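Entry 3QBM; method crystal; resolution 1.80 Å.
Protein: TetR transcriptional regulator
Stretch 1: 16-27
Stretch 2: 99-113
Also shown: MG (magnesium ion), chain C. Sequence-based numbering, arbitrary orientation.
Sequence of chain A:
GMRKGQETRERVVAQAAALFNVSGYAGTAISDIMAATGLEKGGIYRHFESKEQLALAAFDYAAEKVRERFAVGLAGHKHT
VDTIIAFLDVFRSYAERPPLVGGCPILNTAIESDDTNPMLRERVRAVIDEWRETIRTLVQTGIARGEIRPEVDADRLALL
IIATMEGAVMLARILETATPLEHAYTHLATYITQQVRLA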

# COMPACT_ATOMS: atom_id res chain seq x y z
N ALA A 16 -21.35 -5.41 1.78
CA ALA A 16 -20.30 -6.24 1.17
C ALA A 16 -19.00 -5.45 1.14
O ALA A 16 -17.94 -5.96 1.52
CB ALA A 16 -20.67 -6.66 -0.23
N ALA A 17 -19.09 -4.18 0.74
CA ALA A 17 -17.90 -3.31 0.65
C ALA A 17 -17.15 -3.24 1.96
O ALA A 17 -15.92 -3.35 1.98
CB ALA A 17 -18.26 -1.88 0.16
N ALA A 18 -17.87 -3.08 3.06
CA ALA A 18 -17.22 -2.96 4.37
C ALA A 18 -16.53 -4.24 4.74
O ALA A 18 -15.41 -4.22 5.25
CB ALA A 18 -18.23 -2.53 5.45
N LEU A 19 -17.17 -5.40 4.47
CA LEU A 19 -16.53 -6.65 4.79
C LEU A 19 -15.29 -6.90 3.91
O LEU A 19 -14.26 -7.39 4.40
CB LEU A 19 -17.51 -7.83 4.61
CG LEU A 19 -18.64 -7.91 5.65
CD1 LEU A 19 -19.77 -8.85 5.19
CD2 LEU A 19 -18.08 -8.37 6.99
N PHE A 20 -15.41 -6.63 2.61
CA PHE A 20 -14.30 -6.88 1.69
C PHE A 20 -13.11 -5.97 2.04
O PHE A 20 -11.96 -6.34 1.84
CB PHE A 20 -14.68 -6.58 0.23
CG PHE A 20 -15.68 -7.50 -0.37
CD1 PHE A 20 -15.56 -8.87 -0.27
CD2 PHE A 20 -16.69 -6.99 -1.18
CE1 PHE A 20 -16.46 -9.70 -0.88
CE2 PHE A 20 -17.58 -7.83 -1.81
CZ PHE A 20 -17.48 -9.17 -1.66
N ASN A 21 -13.40 -4.78 2.53
CA ASN A 21 -12.33 -3.83 2.85
C ASN A 21 -11.40 -4.30 3.98
O ASN A 21 -10.19 -3.95 4.01
CB ASN A 21 -12.91 -2.47 3.21
CG ASN A 21 -11.92 -1.37 2.98
OD1 ASN A 21 -11.18 -1.41 2.01
ND2 ASN A 21 -11.91 -0.36 3.87
N VAL A 22 -11.96 -5.11 4.86
CA VAL A 22 -11.24 -5.68 5.99
C VAL A 22 -10.61 -7.03 5.70
O VAL A 22 -9.40 -7.22 5.91
CB VAL A 22 -12.19 -5.81 7.21
CG1 VAL A 22 -11.56 -6.67 8.31
CG2 VAL A 22 -12.58 -4.44 7.69
N SER A 23 -11.43 -7.98 5.22
CA SER A 23 -11.00 -9.36 5.07
C SER A 23 -10.66 -9.74 3.64
O SER A 23 -10.26 -10.88 3.38
CB SER A 23 -12.11 -10.29 5.61
OG SER A 23 -12.30 -10.03 6.97
N GLY A 24 -10.80 -8.80 2.72
CA GLY A 24 -10.51 -9.02 1.34
C GLY A 24 -11.67 -9.70 0.63
O GLY A 24 -12.67 -10.10 1.23
N TYR A 25 -11.50 -9.84 -0.68
CA TYR A 25 -12.48 -10.48 -1.54
C TYR A 25 -12.45 -12.01 -1.34
O TYR A 25 -13.46 -12.62 -1.01
CB TYR A 25 -12.26 -10.02 -3.00
CG TYR A 25 -12.40 -8.49 -3.15
CD1 TYR A 25 -13.64 -7.90 -3.37
CD2 TYR A 25 -11.30 -7.63 -3.03
CE1 TYR A 25 -13.79 -6.51 -3.46
CE2 TYR A 25 -11.46 -6.23 -3.11
CZ TYR A 25 -12.72 -5.70 -3.33
OH TYR A 25 -12.96 -4.35 -3.44
N ALA A 26 -11.28 -12.64 -1.42
CA ALA A 26 -11.23 -14.10 -1.25
C ALA A 26 -11.54 -14.51 0.20
O ALA A 26 -12.12 -15.57 0.45
CB ALA A 26 -9.86 -14.65 -1.68
N GLY A 27 -11.19 -13.66 1.14
CA GLY A 27 -11.37 -13.95 2.56
C GLY A 27 -12.72 -13.61 3.16
O GLY A 27 -12.92 -13.83 4.35
N PRO A 99 -12.30 6.03 4.65
CA PRO A 99 -13.48 6.20 3.81
C PRO A 99 -14.56 5.19 4.16
O PRO A 99 -15.75 5.51 4.13
CB PRO A 99 -12.95 5.99 2.39
CG PRO A 99 -11.56 6.28 2.50
CD PRO A 99 -11.13 5.72 3.82
N LEU A 100 -14.13 3.98 4.48
CA LEU A 100 -14.99 3.04 5.17
C LEU A 100 -14.17 2.15 6.12
O LEU A 100 -12.93 2.20 6.13
CB LEU A 100 -15.85 2.29 4.18
CG LEU A 100 -15.27 1.32 3.19
CD1 LEU A 100 -14.87 0.09 3.94
CD2 LEU A 100 -16.32 0.94 2.12
N VAL A 101 -14.85 1.36 6.94
CA VAL A 101 -14.19 0.53 7.94
C VAL A 101 -13.10 -0.32 7.30
O VAL A 101 -13.31 -0.92 6.29
CB VAL A 101 -15.19 -0.38 8.63
CG1 VAL A 101 -15.57 -1.52 7.68
CG2 VAL A 101 -14.61 -0.91 9.96
N GLY A 102 -11.91 -0.31 7.87
CA GLY A 102 -10.79 -1.08 7.32
C GLY A 102 -9.78 -0.35 6.46
O GLY A 102 -8.86 -0.96 5.97
N GLY A 103 -9.92 0.97 6.29
CA GLY A 103 -8.91 1.76 5.60
C GLY A 103 -9.30 2.23 4.21
O GLY A 103 -10.49 2.31 3.88
N CYS A 104 -8.30 2.60 3.41
CA CYS A 104 -8.55 3.03 2.02
C CYS A 104 -8.89 1.84 1.13
O CYS A 104 -8.05 0.95 0.97
CB CYS A 104 -7.35 3.79 1.42
SG CYS A 104 -7.60 4.26 -0.27
N PRO A 105 -10.09 1.83 0.52
CA PRO A 105 -10.43 0.68 -0.34
C PRO A 105 -9.69 0.63 -1.65
O PRO A 105 -9.59 -0.44 -2.29
CB PRO A 105 -11.93 0.87 -0.57
CG PRO A 105 -12.11 2.35 -0.53
CD PRO A 105 -11.16 2.84 0.54
N ILE A 106 -9.12 1.77 -2.06
CA ILE A 106 -8.31 1.83 -3.28
C ILE A 106 -6.99 1.09 -3.02
O ILE A 106 -6.60 0.18 -3.79
CB ILE A 106 -8.09 3.30 -3.72
CG1 ILE A 106 -9.41 4.08 -3.76
CG2 ILE A 106 -7.43 3.37 -5.13
CD1 ILE A 106 -10.49 3.46 -4.62
N LEU A 107 -6.30 1.47 -1.94
CA LEU A 107 -5.10 0.79 -1.47
C LEU A 107 -5.37 -0.68 -1.20
O LEU A 107 -4.64 -1.57 -1.67
CB LEU A 107 -4.55 1.47 -0.21
CG LEU A 107 -3.40 0.85 0.58
CD1 LEU A 107 -2.14 0.73 -0.28
CD2 LEU A 107 -3.11 1.59 1.92
N ASN A 108 -6.39 -0.97 -0.40
CA ASN A 108 -6.65 -2.34 -0.03
C ASN A 108 -6.98 -3.24 -1.26
O ASN A 108 -6.50 -4.38 -1.36
CB ASN A 108 -7.79 -2.41 0.98
CG ASN A 108 -7.44 -1.82 2.33
OD1 ASN A 108 -6.27 -1.52 2.63
ND2 ASN A 108 -8.47 -1.62 3.16
N THR A 109 -7.79 -2.73 -2.21
CA THR A 109 -8.15 -3.49 -3.39
C THR A 109 -6.97 -3.59 -4.35
O THR A 109 -6.82 -4.61 -5.01
CB THR A 109 -9.38 -2.90 -4.11
OG1 THR A 109 -10.49 -2.81 -3.19
CG2 THR A 109 -9.76 -3.72 -5.36
N ALA A 110 -6.07 -2.58 -4.35
CA ALA A 110 -4.89 -2.64 -5.19
C ALA A 110 -4.04 -3.84 -4.83
O ALA A 110 -3.62 -4.56 -5.71
CB ALA A 110 -4.02 -1.37 -5.04
N ILE A 111 -3.73 -4.00 -3.54
CA ILE A 111 -2.85 -5.09 -3.11
C ILE A 111 -3.44 -6.47 -3.46
O ILE A 111 -2.73 -7.37 -3.90
CB ILE A 111 -2.48 -4.99 -1.61
CG1 ILE A 111 -1.26 -4.08 -1.42
CG2 ILE A 111 -2.14 -6.36 -1.02
CD1 ILE A 111 -1.31 -2.80 -2.12
N GLU A 112 -4.76 -6.63 -3.29
CA GLU A 112 -5.37 -7.92 -3.62
C GLU A 112 -5.47 -8.18 -5.12
O GLU A 112 -5.14 -9.28 -5.60
CB GLU A 112 -6.76 -8.06 -3.02
CG GLU A 112 -7.33 -9.49 -3.25
CD GLU A 112 -8.43 -9.91 -2.29
OE1 GLU A 112 -8.98 -9.04 -1.60
OE2 GLU A 112 -8.72 -11.13 -2.20
N SER A 113 -5.94 -7.17 -5.85
CA SER A 113 -6.27 -7.34 -7.27
C SER A 113 -5.09 -7.25 -8.24
O SER A 113 -5.17 -7.77 -9.35
CB SER A 113 -7.32 -6.32 -7.71
OG SER A 113 -6.80 -4.98 -7.76
MG MG C . -1.13 -8.26 -4.76
O HOH W 1 -11.82 -2.59 -0.37
O HOH W 2 -8.85 -12.03 0.77
O HOH W 3 -2.49 -9.80 -5.71
O HOH W 4 0.12 -6.70 -4.15
O HOH W 5 -0.77 -9.24 -3.07
O HOH W 6 0.46 -9.22 -5.82

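Leu-100 opens the contact with its CA-to-CB bond toward stretch 1. With chi1 and chi2 both near p, it places CD2 3.9 Å from Ala-17 CB and CD1 3.9 Å from Ala-18 CA. Val-101 adds a second apolar patch, its CG1 lying 3.6 Å from Ala-18 CB and 4.2 Å from Val-22 CG2.

Leu-100 to Gly-103 forms a type II turn, closed by Gly-103 N to Leu-100 O at 3.3 Å. Gly-102, with phi 99°, has its CA 4.8 Å from the CA of Val-22; an ideal CB would sit 2.8 Å from Val-22 CG2, a clash, and would also jam against the preceding carbonyl. The turn presents two carbonyls to one amide: Asn-21 ND2 donates to Val-101 O (2.9 Å, 159°) and to Gly-103 O (3.0 Å, 160°). Asn-21, pointing toward stretch 2 with chi1 at t, loses 121 Å² to it, the largest share of any residue in the 573 Å² contact.

Cys-104 caps the following helix, its SG accepting from Leu-107 N at 3.5 Å. One turn on, Asn-108 ND2 donates to Asn-21 OD1 (3.0 Å, 151°) and to Gly-102 O within its own stretch (2.9 Å), tying helix, turn and partner together. Asn-21 thus uses both ends of its amide, and OD1 also accepts from water 1 at 2.7 Å; the same water donates to Thr-109 OG1 at 3.1 Å.

Thr-109 OG1 lies 2.9 Å from Tyr-25 OH, near the plane of the tyrosine ring. Glu-112 finishes the contact: its extended chi1 and chi2 carry the carboxylate to two successive backbone amides, OE1 accepting from Tyr-25 N (2.8 Å, 169°) and OE2 from Ala-26 N (3.1 Å, 173°). Gly-24 suits this approach, since an ideal CB would fall 2.9 Å from Glu-112 OE1, and its phi is positive.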